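Local coordinates for protein D-glycero-D-manno-heptose 1-phosphate kinase (Bacteroides thetaiotaomicron, PDB 3K85) that probably uses ATP to phosphorylate a sugar, most likely D-glycero-D-manno-heptose 1-phosphate, as a member of the GHMP kinase family, at residues 109-112 with 113-117; 118-121 with 122-126; 185-188 with 189-193; 317-320 with 321-324. One frame throughout, in Å; residues are numbered along the deposited sequence.

Contact 1 (109-112 with 113-117); sequences AGSG and LGTSS
Ser111 and Thr115 face each other across a tight loop, OG of Ser111 lying 3.9 Å from OG1 of Thr115. They share a partner rather than bonding to each other: both hydroxyls donate to the carbonyl of Pro108, so one acceptor gathers two side chains four residues apart. Matching first torsions put them there, since each oxygen stands anti to its own carbonyl carbon (chi1 -64° for Ser111, -63° for Thr115). This is the tight side. Next to it Leu113 folds back along the preceding peptide, CG of Leu113 lying 3.6 Å from C of Gly112 and 4.4 Å from CB of Ser111, while the rest of the side chain beds down on Leu10 and Leu12 of strand 4-15 and on Phe203 and Phe302. The sequence, Pro108 through Ser117, matches the glycine-rich motif of GHMP kinases, which in relatives wraps the phosphates of ATP at the start of a helix; a similar role is likely here. A side chain at Gly112 would collide with O of Ser111 at these backbone angles, and Gly114, with positive phi, occupies the N-cap of the helix that follows. On the loose side the loop stands apart from the helix start, and a water spans the opening: it donates to O of Gly110 at 2.9 Å and accepts from N of Gly114 at 3.1 Å. Ala109 and Gly110 lie exposed at the edge of the loop, where O of Ala109 comes no nearer to Thr115 than 4.5 Å, at CB.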
ATOM      1  N   ALA A 109      26.554  -4.370  15.107  1.00 71.76           N
ATOM      2  CA  ALA A 109      26.364  -5.786  14.765  1.00 73.23           C
ATOM      3  C   ALA A 109      25.059  -6.428  15.234  1.00 73.93           C
ATOM      4  O   ALA A 109      24.277  -6.918  14.417  1.00 74.86           O
ATOM      5  CB  ALA A 109      27.555  -6.605  15.284  1.00 73.31           C
ATOM      6  N   GLY A 110      24.836  -6.446  16.544  1.00 74.01           N
ATOM      7  CA  GLY A 110      23.624  -7.045  17.082  1.00 73.65           C
ATOM      8  C   GLY A 110      22.368  -6.250  16.784  1.00 72.87           C
ATOM      9  O   GLY A 110      21.515  -6.698  16.018  1.00 74.01           O
ATOM     10  N   SER A 111      22.264  -5.071  17.398  1.00 71.79           N
ATOM     11  CA  SER A 111      21.129  -4.163  17.225  1.00 69.43           C
ATOM     12  C   SER A 111      19.764  -4.844  17.271  1.00 67.54           C
ATOM     13  O   SER A 111      19.096  -4.844  18.305  1.00 68.85           O
ATOM     14  CB  SER A 111      21.261  -3.389  15.907  1.00 69.67           C
ATOM     15  OG  SER A 111      22.400  -2.545  15.913  1.00 69.60           O
ATOM     16  N   GLY A 112      19.354  -5.418  16.144  1.00 64.38           N
ATOM     17  CA  GLY A 112      18.061  -6.075  16.067  1.00 59.54           C
ATOM     18  C   GLY A 112      17.185  -5.294  15.109  1.00 55.56           C
ATOM     19  O   GLY A 112      15.963  -5.250  15.250  1.00 54.49           O
ATOM     20  N   LEU A 113      17.836  -4.674  14.130  1.00 51.66           N
ATOM     21  CA  LEU A 113      17.165  -3.865  13.124  1.00 47.59           C
ATOM     22  C   LEU A 113      17.466  -4.402  11.739  1.00 44.22           C
ATOM     23  O   LEU A 113      17.188  -3.738  10.744  1.00 44.50           O
ATOM     24  CB  LEU A 113      17.654  -2.421  13.212  1.00 48.13           C
ATOM     25  CG  LEU A 113      17.467  -1.723  14.557  1.00 48.18           C
ATOM     26  CD1 LEU A 113      18.289  -0.452  14.593  1.00 48.96           C
ATOM     27  CD2 LEU A 113      15.991  -1.425  14.767  1.00 49.38           C
ATOM     28  N   GLY A 114      18.048  -5.597  11.688  1.00 41.63           N
ATOM     29  CA  GLY A 114      18.401  -6.221  10.423  1.00 36.86           C
ATOM     30  C   GLY A 114      19.609  -5.598   9.736  1.00 34.96           C
ATOM     31  O   GLY A 114      19.666  -5.557   8.502  1.00 32.73           O
ATOM     32  N   THR A 115      20.578  -5.135  10.525  1.00 32.28           N
ATOM     33  CA  THR A 115      21.781  -4.492   9.994  1.00 32.06           C
ATOM     34  C   THR A 115      22.435  -5.218   8.840  1.00 30.65           C
ATOM     35  O   THR A 115      22.670  -4.640   7.777  1.00 29.59           O
ATOM     36  CB  THR A 115      22.866  -4.321  11.070  1.00 33.28           C
ATOM     37  OG1 THR A 115      22.385  -3.458  12.107  1.00 36.02           O
ATOM     38  CG2 THR A 115      24.119  -3.710  10.453  1.00 33.31           C
ATOM     39  N   SER A 116      22.736  -6.488   9.065  1.00 31.48           N
ATOM     40  CA  SER A 116      23.388  -7.329   8.071  1.00 30.69           C
ATOM     41  C   SER A 116      22.628  -7.407   6.741  1.00 27.55           C
ATOM     42  O   SER A 116      23.179  -7.123   5.675  1.00 25.15           O
ATOM     43  CB  SER A 116      23.575  -8.734   8.657  1.00 34.50           C
ATOM     44  OG  SER A 116      24.381  -9.541   7.817  1.00 36.81           O
ATOM     45  N   SER A 117      21.363  -7.797   6.799  1.00 27.53           N
ATOM     46  CA  SER A 117      20.569  -7.902   5.580  1.00 28.32           C
ATOM     47  C   SER A 117      20.462  -6.545   4.877  1.00 27.64           C
ATOM     48  O   SER A 117      20.550  -6.452   3.653  1.00 26.86           O
ATOM     49  CB  SER A 117      19.184  -8.437   5.925  1.00 30.52           C
ATOM     50  OG  SER A 117      19.292  -9.670   6.621  1.00 34.64           O
TER
HETATM   51  O   HOH W   1      19.979  -7.156  13.589  1.00 50.10           O

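Contact 2 (118-121 with 122-126); sequences TMVV and CILKA
Ile123 lies against Met119, a selenomethionine, one turn away on the same helix. The Met119 chain curls at chi2 (58°) and chi3 (70°), and the bend carries SE alongside the isoleucine, 3.8 Å from its CG1, while CG of Met119 meets CD1 of Ile123 at the same distance. The two side chains cross obliquely, the longer branch of Ile123 filling the hollow under the curl. That branch is anti to the carbonyl carbon (chi1 -62°), which also lays CG1 over O of Met119. Cutting Ile123 back to an alanine removes CG1 and CD1, which would probably leave a gap beside the selenium and take support from Ile81 and Val84 of helix 79-91. This is the central helix of the N-terminal GHMP domain, of the ribosomal S5-like class, packed on a beta sheet. Cys122, one of several bumps toward the sheet with Thr118 and Ala126, touches Ala8 of strand 4-15 and Cys43 of strand 39-47. Round the helix, CG1 of Val120 meets CD1 of Leu124 at 4.2 Å in a shallower ridge reaching Ala144 of helix 137-151. Beneath these side chains runs the i to i+4 ladder, as from N of Ile123 to O of Met119, 2.8 Å.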
ATOM      1  N   THR A 118      20.287  -5.487   5.657  1.00 27.93           N
ATOM      2  CA  THR A 118      20.184  -4.160   5.078  1.00 28.04           C
ATOM      3  C   THR A 118      21.453  -3.843   4.310  1.00 28.86           C
ATOM      4  O   THR A 118      21.384  -3.353   3.174  1.00 30.39           O
ATOM      5  CB  THR A 118      19.946  -3.101   6.162  1.00 28.10           C
ATOM      6  OG1 THR A 118      18.602  -3.214   6.638  1.00 28.43           O
ATOM      7  CG2 THR A 118      20.168  -1.704   5.619  1.00 25.80           C
HETATM    8  N   MSE A 119      22.608  -4.151   4.903  1.00 27.20           N
HETATM    9  CA  MSE A 119      23.887  -3.878   4.240  1.00 27.36           C
HETATM   10  C   MSE A 119      24.102  -4.694   2.968  1.00 24.08           C
HETATM   11  O   MSE A 119      24.646  -4.179   1.976  1.00 21.82           O
HETATM   12  CB  MSE A 119      25.062  -4.100   5.201  1.00 31.44           C
HETATM   13  CG  MSE A 119      26.435  -3.925   4.538  1.00 38.26           C
HETATM   14 SE   MSE A 119      26.733  -2.169   3.720  1.00 50.15          SE
HETATM   15  CE  MSE A 119      26.824  -1.155   5.378  1.00 43.29           C
ATOM     16  N   VAL A 120      23.703  -5.965   2.994  1.00 23.80           N
ATOM     17  CA  VAL A 120      23.830  -6.823   1.810  1.00 23.14           C
ATOM     18  C   VAL A 120      22.982  -6.210   0.681  1.00 22.64           C
ATOM     19  O   VAL A 120      23.432  -6.102  -0.461  1.00 26.24           O
ATOM     20  CB  VAL A 120      23.331  -8.269   2.096  1.00 26.36           C
ATOM     21  CG1 VAL A 120      23.229  -9.059   0.791  1.00 24.59           C
ATOM     22  CG2 VAL A 120      24.283  -8.971   3.056  1.00 25.20           C
ATOM     23  N   VAL A 121      21.763  -5.790   1.007  1.00 20.22           N
ATOM     24  CA  VAL A 121      20.898  -5.166   0.010  1.00 21.62           C
ATOM     25  C   VAL A 121      21.574  -3.908  -0.527  1.00 22.08           C
ATOM     26  O   VAL A 121      21.664  -3.702  -1.731  1.00 22.30           O
ATOM     27  CB  VAL A 121      19.518  -4.776   0.613  1.00 23.44           C
ATOM     28  CG1 VAL A 121      18.665  -4.011  -0.433  1.00 20.01           C
ATOM     29  CG2 VAL A 121      18.794  -6.040   1.095  1.00 21.91           C
ATOM     30  N   CYS A 122      22.062  -3.071   0.378  1.00 23.38           N
ATOM     31  CA  CYS A 122      22.739  -1.846  -0.015  1.00 24.47           C
ATOM     32  C   CYS A 122      23.892  -2.147  -0.969  1.00 23.48           C
ATOM     33  O   CYS A 122      24.011  -1.541  -2.029  1.00 20.37           O
ATOM     34  CB  CYS A 122      23.267  -1.112   1.229  1.00 27.80           C
ATOM     35  SG  CYS A 122      24.093   0.431   0.834  1.00 33.02           S
ATOM     36  N   ILE A 123      24.747  -3.093  -0.592  1.00 25.89           N
ATOM     37  CA  ILE A 123      25.873  -3.445  -1.450  1.00 25.31           C
ATOM     38  C   ILE A 123      25.364  -3.925  -2.804  1.00 24.67           C
ATOM     39  O   ILE A 123      25.893  -3.528  -3.850  1.00 25.14           O
ATOM     40  CB  ILE A 123      26.751  -4.537  -0.804  1.00 27.29           C
ATOM     41  CG1 ILE A 123      27.342  -4.011   0.506  1.00 26.65           C
ATOM     42  CG2 ILE A 123      27.853  -4.945  -1.758  1.00 26.58           C
ATOM     43  CD1 ILE A 123      28.095  -5.062   1.288  1.00 31.80           C
ATOM     44  N   LEU A 124      24.338  -4.772  -2.788  1.00 25.07           N
ATOM     45  CA  LEU A 124      23.751  -5.274  -4.033  1.00 25.43           C
ATOM     46  C   LEU A 124      23.288  -4.111  -4.901  1.00 23.49           C
ATOM     47  O   LEU A 124      23.540  -4.066  -6.111  1.00 20.92           O
ATOM     48  CB  LEU A 124      22.565  -6.190  -3.725  1.00 25.95           C
ATOM     49  CG  LEU A 124      22.922  -7.677  -3.714  1.00 28.20           C
ATOM     50  CD1 LEU A 124      21.780  -8.498  -3.147  1.00 29.42           C
ATOM     51  CD2 LEU A 124      23.249  -8.111  -5.136  1.00 27.86           C
ATOM     52  N   LYS A 125      22.609  -3.160  -4.270  1.00 24.91           N
ATOM     53  CA  LYS A 125      22.122  -2.001  -4.986  1.00 24.69           C
ATOM     54  C   LYS A 125      23.262  -1.235  -5.644  1.00 24.30           C
ATOM     55  O   LYS A 125      23.123  -0.761  -6.779  1.00 24.53           O
ATOM     56  CB  LYS A 125      21.329  -1.088  -4.052  1.00 28.38           C
ATOM     57  CG  LYS A 125      19.823  -1.151  -4.276  1.00 35.35           C
ATOM     58  CD  LYS A 125      19.489  -0.753  -5.716  1.00 40.86           C
ATOM     59  CE  LYS A 125      17.998  -0.583  -5.928  1.00 44.14           C
ATOM     60  NZ  LYS A 125      17.255  -1.768  -5.426  1.00 49.62           N
ATOM     61  N   ALA A 126      24.397  -1.116  -4.957  1.00 22.16           N
ATOM     62  CA  ALA A 126      25.517  -0.398  -5.557  1.00 22.94           C
ATOM     63  C   ALA A 126      25.962  -1.160  -6.798  1.00 23.55           C
ATOM     64  O   ALA A 126      26.156  -0.560  -7.850  1.00 22.13           O
ATOM     65  CB  ALA A 126      26.668  -0.270  -4.573  1.00 24.30           C
TER

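Contact 3 (185-188 with 189-193); sequences LKMK and RWIVD
O of Lys188 collects two backbone donors from the first turn of the helix it precedes: N of Val192 at 3.3 Å, nearly straight (162°) and close to the line of the carbonyl bond, and N of Ile191 at 3.0 Å in a weak, bent bond. Lys188 stands at the N-cap position. Its ammonium end also makes a long, weak ion pair with Asp137 of the second subunit, whose Asp333 forms a salt bridge with nearby Lys186. Farther out, the lysine chain runs side by side with Trp190, and CE comes in at the ring's edge near NE1, so close at 3.1 Å that the placement may be imprecise. CG of Trp190 sits between the backbone N and the carbonyl carbon (chi1 79°), which turns one ring face under CG1 of Ile191, 3.4 Å above the plane. Met187, a selenomethionine, packs against the helix start through CB, 3.7 Å from CG2 of Val192; the approach of its tip to Ile191 is doubtful. Met187 also rests on Leu247 and Val192 on Phe331. The whole turn links the end of strand 179-185 to helix 189-197, which leads on to strand 199-202 of the three-stranded sheet.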
ATOM      1  N   LEU A 185       2.101  -1.123   1.714  1.00 25.11           N
ATOM      2  CA  LEU A 185       0.987  -0.320   2.215  1.00 27.65           C
ATOM      3  C   LEU A 185       1.186   1.199   2.211  1.00 29.46           C
ATOM      4  O   LEU A 185       2.176   1.694   2.746  1.00 31.56           O
ATOM      5  CB  LEU A 185       0.638  -0.741   3.649  1.00 27.47           C
ATOM      6  CG  LEU A 185       0.316  -2.201   3.980  1.00 28.68           C
ATOM      7  CD1 LEU A 185       0.090  -2.316   5.491  1.00 28.91           C
ATOM      8  CD2 LEU A 185      -0.919  -2.659   3.221  1.00 29.06           C
ATOM      9  N   LYS A 186       0.247   1.936   1.614  1.00 30.31           N
ATOM     10  CA  LYS A 186       0.316   3.396   1.634  1.00 31.65           C
ATOM     11  C   LYS A 186      -0.135   3.789   3.035  1.00 31.21           C
ATOM     12  O   LYS A 186      -1.230   3.433   3.448  1.00 33.00           O
ATOM     13  CB  LYS A 186      -0.662   4.045   0.645  1.00 32.83           C
ATOM     14  CG  LYS A 186      -0.301   3.948  -0.816  1.00 34.72           C
ATOM     15  CD  LYS A 186      -0.997   5.039  -1.639  1.00 36.31           C
ATOM     16  CE  LYS A 186      -2.500   5.069  -1.405  1.00 38.18           C
ATOM     17  NZ  LYS A 186      -3.191   5.923  -2.397  1.00 36.09           N
HETATM   18  N   MSE A 187       0.688   4.509   3.778  1.00 31.28           N
HETATM   19  CA  MSE A 187       0.270   4.906   5.112  1.00 33.18           C
HETATM   20  C   MSE A 187      -0.059   6.392   5.152  1.00 32.01           C
HETATM   21  O   MSE A 187       0.768   7.219   4.779  1.00 31.62           O
HETATM   22  CB  MSE A 187       1.360   4.582   6.137  1.00 36.92           C
HETATM   23  CG  MSE A 187       1.496   3.101   6.460  1.00 46.57           C
HETATM   24 SE   MSE A 187      -0.041   2.317   7.411  1.00 61.35          SE
HETATM   25  CE  MSE A 187       0.191   3.209   9.105  1.00 54.73           C
ATOM     26  N   LYS A 188      -1.272   6.729   5.575  1.00 30.88           N
ATOM     27  CA  LYS A 188      -1.652   8.133   5.686  1.00 32.89           C
ATOM     28  C   LYS A 188      -0.621   8.864   6.565  1.00 30.09           C
ATOM     29  O   LYS A 188      -0.199   8.353   7.595  1.00 28.60           O
ATOM     30  CB  LYS A 188      -3.063   8.259   6.276  1.00 36.24           C
ATOM     31  CG  LYS A 188      -4.149   7.756   5.324  1.00 42.65           C
ATOM     32  CD  LYS A 188      -5.485   8.454   5.545  1.00 47.75           C
ATOM     33  CE  LYS A 188      -6.149   8.034   6.862  1.00 52.06           C
ATOM     34  NZ  LYS A 188      -6.657   6.624   6.842  1.00 53.26           N
ATOM     35  N   ARG A 189      -0.207  10.053   6.147  1.00 28.31           N
ATOM     36  CA  ARG A 189       0.797  10.804   6.888  1.00 27.75           C
ATOM     37  C   ARG A 189       0.485  11.017   8.370  1.00 26.68           C
ATOM     38  O   ARG A 189       1.386  10.931   9.210  1.00 28.01           O
ATOM     39  CB  ARG A 189       1.051  12.170   6.227  1.00 29.37           C
ATOM     40  CG  ARG A 189       2.139  12.969   6.939  1.00 31.52           C
ATOM     41  CD  ARG A 189       2.295  14.370   6.386  1.00 34.36           C
ATOM     42  NE  ARG A 189       1.099  15.183   6.585  1.00 35.12           N
ATOM     43  CZ  ARG A 189       0.993  16.455   6.207  1.00 37.30           C
ATOM     44  NH1 ARG A 189       2.016  17.056   5.607  1.00 35.45           N
ATOM     45  NH2 ARG A 189      -0.134  17.125   6.428  1.00 37.29           N
ATOM     46  N   TRP A 190      -0.769  11.297   8.701  1.00 22.64           N
ATOM     47  CA  TRP A 190      -1.110  11.526  10.090  1.00 22.46           C
ATOM     48  C   TRP A 190      -0.961  10.287  10.969  1.00 21.51           C
ATOM     49  O   TRP A 190      -0.712  10.402  12.166  1.00 21.41           O
ATOM     50  CB  TRP A 190      -2.525  12.092  10.219  1.00 22.43           C
ATOM     51  CG  TRP A 190      -3.621  11.083  10.091  1.00 25.05           C
ATOM     52  CD1 TRP A 190      -4.348  10.806   8.976  1.00 25.75           C
ATOM     53  CD2 TRP A 190      -4.140  10.238  11.129  1.00 25.89           C
ATOM     54  NE1 TRP A 190      -5.289   9.846   9.248  1.00 26.77           N
ATOM     55  CE2 TRP A 190      -5.185   9.479  10.563  1.00 28.63           C
ATOM     56  CE3 TRP A 190      -3.822  10.049  12.477  1.00 24.37           C
ATOM     57  CZ2 TRP A 190      -5.921   8.541  11.306  1.00 27.47           C
ATOM     58  CZ3 TRP A 190      -4.553   9.112  13.215  1.00 25.44           C
ATOM     59  CH2 TRP A 190      -5.589   8.374  12.625  1.00 26.44           C
ATOM     60  N   ILE A 191      -1.114   9.103  10.389  1.00 22.32           N
ATOM     61  CA  ILE A 191      -0.970   7.864  11.163  1.00 22.50           C
ATOM     62  C   ILE A 191       0.517   7.667  11.462  1.00 22.24           C
ATOM     63  O   ILE A 191       0.909   7.286  12.570  1.00 22.23           O
ATOM     64  CB  ILE A 191      -1.514   6.640  10.371  1.00 22.49           C
ATOM     65  CG1 ILE A 191      -3.035   6.753  10.245  1.00 18.57           C
ATOM     66  CG2 ILE A 191      -1.118   5.336  11.055  1.00 19.02           C
ATOM     67  CD1 ILE A 191      -3.636   5.692   9.361  1.00 18.20           C
ATOM     68  N   VAL A 192       1.339   7.958  10.465  1.00 21.71           N
ATOM     69  CA  VAL A 192       2.777   7.823  10.609  1.00 23.24           C
ATOM     70  C   VAL A 192       3.283   8.802  11.655  1.00 24.72           C
ATOM     71  O   VAL A 192       4.072   8.425  12.525  1.00 23.67           O
ATOM     72  CB  VAL A 192       3.493   8.089   9.282  1.00 22.98           C
ATOM     73  CG1 VAL A 192       5.003   7.962   9.466  1.00 21.57           C
ATOM     74  CG2 VAL A 192       2.995   7.105   8.239  1.00 22.61           C
ATOM     75  N   ASP A 193       2.843  10.058  11.562  1.00 25.20           N
ATOM     76  CA  ASP A 193       3.236  11.070  12.543  1.00 27.90           C
ATOM     77  C   ASP A 193       2.717  10.695  13.938  1.00 27.88           C
ATOM     78  O   ASP A 193       3.424  10.847  14.937  1.00 28.95           O
ATOM     79  CB  ASP A 193       2.688  12.455  12.163  1.00 28.84           C
ATOM     80  CG  ASP A 193       3.496  13.121  11.074  1.00 30.17           C
ATOM     81  OD1 ASP A 193       4.742  13.069  11.129  1.00 32.85           O
ATOM     82  OD2 ASP A 193       2.887  13.714  10.167  1.00 32.59           O
TER

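Contact 4 (317-320 with 321-324); sequences RALN and NLNG
Leu322 and Leu319 meet where the chain runs out of helix 309-320, in a turn held by backbone bonds that reach back three residues. N of Leu322 donates to O of Leu319 at 2.7 Å, and N of Asn321 to O of Ala318 at 2.9 Å, with a further weak bond from N of Asn321 to O of Arg317. Both of the shorter bonds come in above the carbonyl plane, 55° out of it for Leu319 and 60° for Ala318, as in a turn wound tighter than an alpha helix. The apolar contact is between CD2 of Leu322 and CD2 of Leu319 at 3.9 Å, the two side chains slanting across each other. Close packing on the backbone comes with it: CD1 of Leu322 lies 3.3 Å from O of Ala318. The leucine's first torsion, -92°, is pulled off its staggered value, and CB of Leu322 stands 2.9 Å from O of Leu319, a distance so short that it may reflect local strain or an imprecise model. Both leucines rest on Tyr202 of strand 199-202, Leu322 also touching Val283, and Leu319 touching Ala284 and Val326. With an alanine in place of Leu322, CD2 of Leu319 is likely to face a gap, and Tyr202 and Val283 to lose part of their apolar cover. Among the polar groups, N of Gly324 makes a weak hydrogen bond to the hydroxyl of Tyr202, so the tyrosine serves the turn in two ways. The chemistry is that of a surface turn in the C-terminal GHMP region: backbone bonds shape it, while two leucines tie its inner side to the sheet and asparagines line the exposed side.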
ATOM      1  N   ARG A 317      13.095  10.855  28.796  1.00 46.63           N
ATOM      2  CA  ARG A 317      14.018  11.419  29.779  1.00 48.85           C
ATOM      3  C   ARG A 317      14.447  10.410  30.841  1.00 50.24           C
ATOM      4  O   ARG A 317      15.622  10.339  31.207  1.00 49.45           O
ATOM      5  CB  ARG A 317      13.399  12.644  30.456  1.00 48.13           C
ATOM      6  CG  ARG A 317      13.596  13.928  29.675  1.00 48.00           C
ATOM      7  CD  ARG A 317      12.920  15.101  30.356  1.00 49.39           C
ATOM      8  NE  ARG A 317      13.303  16.376  29.754  1.00 49.21           N
ATOM      9  CZ  ARG A 317      12.877  17.559  30.182  1.00 48.26           C
ATOM     10  NH1 ARG A 317      12.050  17.628  31.218  1.00 50.31           N
ATOM     11  NH2 ARG A 317      13.276  18.669  29.578  1.00 48.58           N
ATOM     12  N   ALA A 318      13.485   9.635  31.329  1.00 51.34           N
ATOM     13  CA  ALA A 318      13.745   8.633  32.348  1.00 51.48           C
ATOM     14  C   ALA A 318      14.703   7.570  31.835  1.00 53.10           C
ATOM     15  O   ALA A 318      15.717   7.288  32.476  1.00 53.04           O
ATOM     16  CB  ALA A 318      12.441   7.997  32.784  1.00 50.85           C
ATOM     17  N   LEU A 319      14.388   6.988  30.678  1.00 54.18           N
ATOM     18  CA  LEU A 319      15.233   5.950  30.097  1.00 56.21           C
ATOM     19  C   LEU A 319      16.664   6.421  29.827  1.00 59.01           C
ATOM     20  O   LEU A 319      17.618   5.688  30.103  1.00 58.60           O
ATOM     21  CB  LEU A 319      14.616   5.404  28.800  1.00 53.78           C
ATOM     22  CG  LEU A 319      13.325   4.579  28.901  1.00 53.48           C
ATOM     23  CD1 LEU A 319      12.877   4.150  27.510  1.00 50.91           C
ATOM     24  CD2 LEU A 319      13.547   3.357  29.780  1.00 52.21           C
ATOM     25  N   ASN A 320      16.823   7.631  29.291  1.00 61.78           N
ATOM     26  CA  ASN A 320      18.161   8.149  29.006  1.00 65.55           C
ATOM     27  C   ASN A 320      18.963   8.291  30.294  1.00 66.93           C
ATOM     28  O   ASN A 320      20.193   8.381  30.266  1.00 67.14           O
ATOM     29  CB  ASN A 320      18.094   9.499  28.285  1.00 67.40           C
ATOM     30  CG  ASN A 320      17.787   9.360  26.802  1.00 69.14           C
ATOM     31  OD1 ASN A 320      16.681   8.991  26.419  1.00 72.08           O
ATOM     32  ND2 ASN A 320      18.772   9.649  25.962  1.00 69.80           N
ATOM     33  N   ASN A 321      18.258   8.315  31.423  1.00 68.27           N
ATOM     34  CA  ASN A 321      18.911   8.416  32.719  1.00 70.40           C
ATOM     35  C   ASN A 321      19.390   7.038  33.145  1.00 71.43           C
ATOM     36  O   ASN A 321      19.931   6.868  34.236  1.00 72.39           O
ATOM     37  CB  ASN A 321      17.962   8.984  33.781  1.00 70.97           C
ATOM     38  CG  ASN A 321      18.044  10.499  33.885  1.00 71.23           C
ATOM     39  OD1 ASN A 321      19.135  11.076  33.863  1.00 70.63           O
ATOM     40  ND2 ASN A 321      16.891  11.148  34.013  1.00 71.70           N
ATOM     41  N   LEU A 322      19.175   6.055  32.277  1.00 72.16           N
ATOM     42  CA  LEU A 322      19.612   4.695  32.542  1.00 72.66           C
ATOM     43  C   LEU A 322      20.991   4.515  31.928  1.00 73.24           C
ATOM     44  O   LEU A 322      21.588   5.474  31.430  1.00 72.64           O
ATOM     45  CB  LEU A 322      18.629   3.681  31.951  1.00 73.54           C
ATOM     46  CG  LEU A 322      17.506   3.182  32.868  1.00 73.90           C
ATOM     47  CD1 LEU A 322      16.786   4.357  33.513  1.00 73.93           C
ATOM     48  CD2 LEU A 322      16.536   2.329  32.056  1.00 74.05           C
ATOM     49  N   ASN A 323      21.493   3.285  31.958  1.00 73.79           N
ATOM     50  CA  ASN A 323      22.816   2.996  31.432  1.00 74.50           C
ATOM     51  C   ASN A 323      22.873   2.945  29.908  1.00 73.87           C
ATOM     52  O   ASN A 323      23.952   2.843  29.323  1.00 73.84           O
ATOM     53  CB  ASN A 323      23.326   1.685  32.030  1.00 76.61           C
ATOM     54  CG  ASN A 323      24.783   1.436  31.716  1.00 78.92           C
ATOM     55  OD1 ASN A 323      25.616   2.341  31.817  1.00 80.40           O
ATOM     56  ND2 ASN A 323      25.106   0.201  31.343  1.00 80.49           N
ATOM     57  N   GLY A 324      21.710   3.026  29.269  1.00 73.38           N
ATOM     58  CA  GLY A 324      21.657   3.002  27.817  1.00 72.36           C
ATOM     59  C   GLY A 324      21.147   4.315  27.249  1.00 71.64           C
ATOM     60  O   GLY A 324      20.954   5.284  27.985  1.00 71.70           O
TER

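Contacts 1 and 2 are consecutive on helix 115-131, their centres 13 Å apart: 109-117 forms the probable phosphate-binding loop and the helix start, and 118-126 carries the helix on into the N-terminal core. Contact 4 lies across the chain's centre from contact 2, about 33 Å between centres, and about 22 Å from contact 1. Contact 3, near the subunit interface, is about 25 Å from contact 1 and 29 Å from contact 4, again between centres. The nearest atoms of contacts 3 and 4 to contact 1 are about 15 Å and 13 Å away. Both lead toward strand 199-202: helix 189-197 of contact 3 runs into it, and the leucines of contact 4 rest on Tyr202.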